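Local coordinates for protein cystatin-2 (Ornithodoros moubata, PDB 3L0R) that inhibits cysteine proteinases with broad specificity, among them mammalian cathepsins B, C, H, L and S, as a secreted salivary cystatin of a soft tick, at residues S86-V91 and T104-E109. Residues are numbered along the deposited sequence; the frame is centred on the assembly and turned at random.
Sequences STCVAV and TSYRCE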
loop_
_atom_site.group_PDB
_atom_site.type_symbol
_atom_site.label_atom_id
_atom_site.label_comp_id
_atom_site.label_asym_id
_atom_site.label_seq_id
_atom_site.Cartn_x
_atom_site.Cartn_y
_atom_site.Cartn_z
ATOM N N SER A 86 -4.409 -11.794 0.040
ATOM C CA SER A 86 -2.965 -12.032 -0.041
ATOM C C SER A 86 -2.258 -11.027 0.830
ATOM O O SER A 86 -2.606 -9.849 0.848
ATOM C CB SER A 86 -2.443 -11.925 -1.476
ATOM O OG SER A 86 -3.094 -12.868 -2.317
ATOM N N THR A 87 -1.244 -11.498 1.536
ATOM C CA THR A 87 -0.520 -10.677 2.468
ATOM C C THR A 87 0.737 -10.165 1.796
ATOM O O THR A 87 1.516 -10.951 1.258
ATOM C CB THR A 87 -0.212 -11.491 3.732
ATOM O OG1 THR A 87 -1.453 -11.879 4.331
ATOM C CG2 THR A 87 0.608 -10.693 4.730
ATOM N N CYS A 88 0.918 -8.847 1.812
ATOM C CA CYS A 88 2.086 -8.226 1.224
ATOM C C CYS A 88 2.735 -7.270 2.206
ATOM O O CYS A 88 2.089 -6.784 3.141
ATOM C CB CYS A 88 1.731 -7.446 -0.048
ATOM S SG CYS A 88 0.784 -8.346 -1.270
ATOM N N VAL A 89 4.014 -6.989 1.963
ATOM C CA VAL A 89 4.744 -5.970 2.697
ATOM C C VAL A 89 5.180 -4.899 1.695
ATOM O O VAL A 89 5.927 -5.184 0.741
ATOM C CB VAL A 89 5.967 -6.552 3.480
ATOM C CG1 VAL A 89 6.735 -5.442 4.190
ATOM C CG2 VAL A 89 5.513 -7.585 4.491
ATOM N N ALA A 90 4.683 -3.676 1.910
ATOM C CA ALA A 90 5.024 -2.531 1.073
ATOM C C ALA A 90 5.866 -1.516 1.841
ATOM O O ALA A 90 5.527 -1.127 2.969
ATOM C CB ALA A 90 3.760 -1.871 0.526
ATOM N N VAL A 91 6.972 -1.101 1.220
ATOM C CA VAL A 91 7.788 -0.013 1.739
ATOM C C VAL A 91 7.680 1.181 0.797
ATOM O O VAL A 91 7.985 1.075 -0.403
ATOM C CB VAL A 91 9.264 -0.412 1.972
ATOM C CG1 VAL A 91 10.046 0.762 2.583
ATOM C CG2 VAL A 91 9.369 -1.650 2.873
ATOM N N THR A 104 9.489 1.583 -2.586
ATOM C CA THR A 104 10.818 0.965 -2.506
ATOM C C THR A 104 10.763 -0.532 -2.841
ATOM O O THR A 104 11.602 -1.033 -3.575
ATOM C CB THR A 104 11.441 1.170 -1.127
ATOM O OG1 THR A 104 11.459 2.569 -0.841
ATOM C CG2 THR A 104 12.866 0.641 -1.094
ATOM N N SER A 105 9.769 -1.230 -2.296
ATOM C CA SER A 105 9.612 -2.662 -2.507
ATOM C C SER A 105 8.179 -3.035 -2.213
ATOM O O SER A 105 7.496 -2.366 -1.450
ATOM C CB SER A 105 10.584 -3.489 -1.636
ATOM O OG SER A 105 10.369 -3.321 -0.239
ATOM N N TYR A 106 7.719 -4.101 -2.841
ATOM C CA TYR A 106 6.370 -4.577 -2.653
ATOM C C TYR A 106 6.433 -6.088 -2.804
ATOM O O TYR A 106 6.668 -6.612 -3.900
ATOM C CB TYR A 106 5.433 -3.930 -3.678
ATOM C CG TYR A 106 3.964 -4.059 -3.355
ATOM C CD1 TYR A 106 3.211 -2.940 -2.987
ATOM C CD2 TYR A 106 3.311 -5.282 -3.465
ATOM C CE1 TYR A 106 1.844 -3.039 -2.712
ATOM C CE2 TYR A 106 1.943 -5.394 -3.205
ATOM C CZ TYR A 106 1.217 -4.276 -2.824
ATOM O OH TYR A 106 -0.125 -4.405 -2.565
ATOM N N ARG A 107 6.238 -6.784 -1.687
ATOM C CA ARG A 107 6.550 -8.206 -1.613
ATOM C C ARG A 107 5.402 -8.986 -1.015
ATOM O O ARG A 107 5.031 -8.785 0.148
ATOM C CB ARG A 107 7.858 -8.442 -0.837
ATOM C CG ARG A 107 9.039 -7.696 -1.427
ATOM C CD ARG A 107 10.367 -8.090 -0.829
ATOM N NE ARG A 107 11.422 -7.280 -1.444
ATOM C CZ ARG A 107 12.432 -6.709 -0.792
ATOM N NH1 ARG A 107 12.561 -6.876 0.512
ATOM N NH2 ARG A 107 13.318 -5.978 -1.451
ATOM N N CYS A 108 4.840 -9.880 -1.821
ATOM C CA CYS A 108 3.712 -10.667 -1.373
ATOM C C CYS A 108 4.073 -12.098 -1.021
ATOM O O CYS A 108 4.531 -12.873 -1.852
ATOM C CB CYS A 108 2.563 -10.591 -2.368
ATOM S SG CYS A 108 2.135 -8.899 -2.721
ATOM N N GLU A 109 3.885 -12.400 0.260
ATOM C CA GLU A 109 3.886 -13.753 0.793
ATOM C C GLU A 109 2.824 -14.543 0.044
ATOM O O GLU A 109 3.098 -15.649 -0.436
ATOM C CB GLU A 109 3.555 -13.709 2.294
ATOM C CG GLU A 109 3.160 -15.049 2.909
ATOM C CD GLU A 109 2.284 -14.891 4.145
ATOM O OE1 GLU A 109 2.565 -13.973 4.948
ATOM O OE2 GLU A 109 1.321 -15.679 4.313
HETATM O O HOH W 1 8.727 -5.143 1.002
#
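The carbonyl oxygen of V89 is gripped twice over: R107 N donates to V89 O at 2.9 Å, and a water that donates to the same oxygen also hydrogen-bonds to S105 OG. V89 N returns a bond to R107 O, and the next hydrogen-bonded pair of this antiparallel hairpin joins V91 N to S105 O at 3.0 Å. There the ladder slips into a classic beta bulge, T104 and S105 both facing V91, whose O accepts a bent bond from T104 N (130° at the hydrogen) and a weak one from S105 N. On the face of V89 and R107, the S105 hydroxyl lies beside V91 CG2 while S105 CB, within its own strand, lies 3.5 Å above the plane of the R107 guanidinium, offset toward its rim.

The other face is tied covalently. C88 and C108, a non-hydrogen-bonded pair with CA atoms 3.9 Å apart, form a disulfide with a dihedral of 99°. Y106 carries its ring with CG anti to the backbone N (chi1 -164°), which lays it back across the partner strand: CE2 comes 3.7 Å from C88 SG and CD1 3.7 Å from A90 CB, both obliquely. Y106 OH shares a hydrogen bond with T25 OG1 of helix 15-25, and the Y106 side chain also touches A24 of that helix and I58 and I60 of strand 52-66. An alanine at Y106 would probably open a gap beside the disulfide and leave T25 without this phenolic partner. Covalent, hydrogen-bonded and aromatic contacts thus fasten the outermost strand 100-108 to the cystatin sheet, with the tyrosine linking it to the helix.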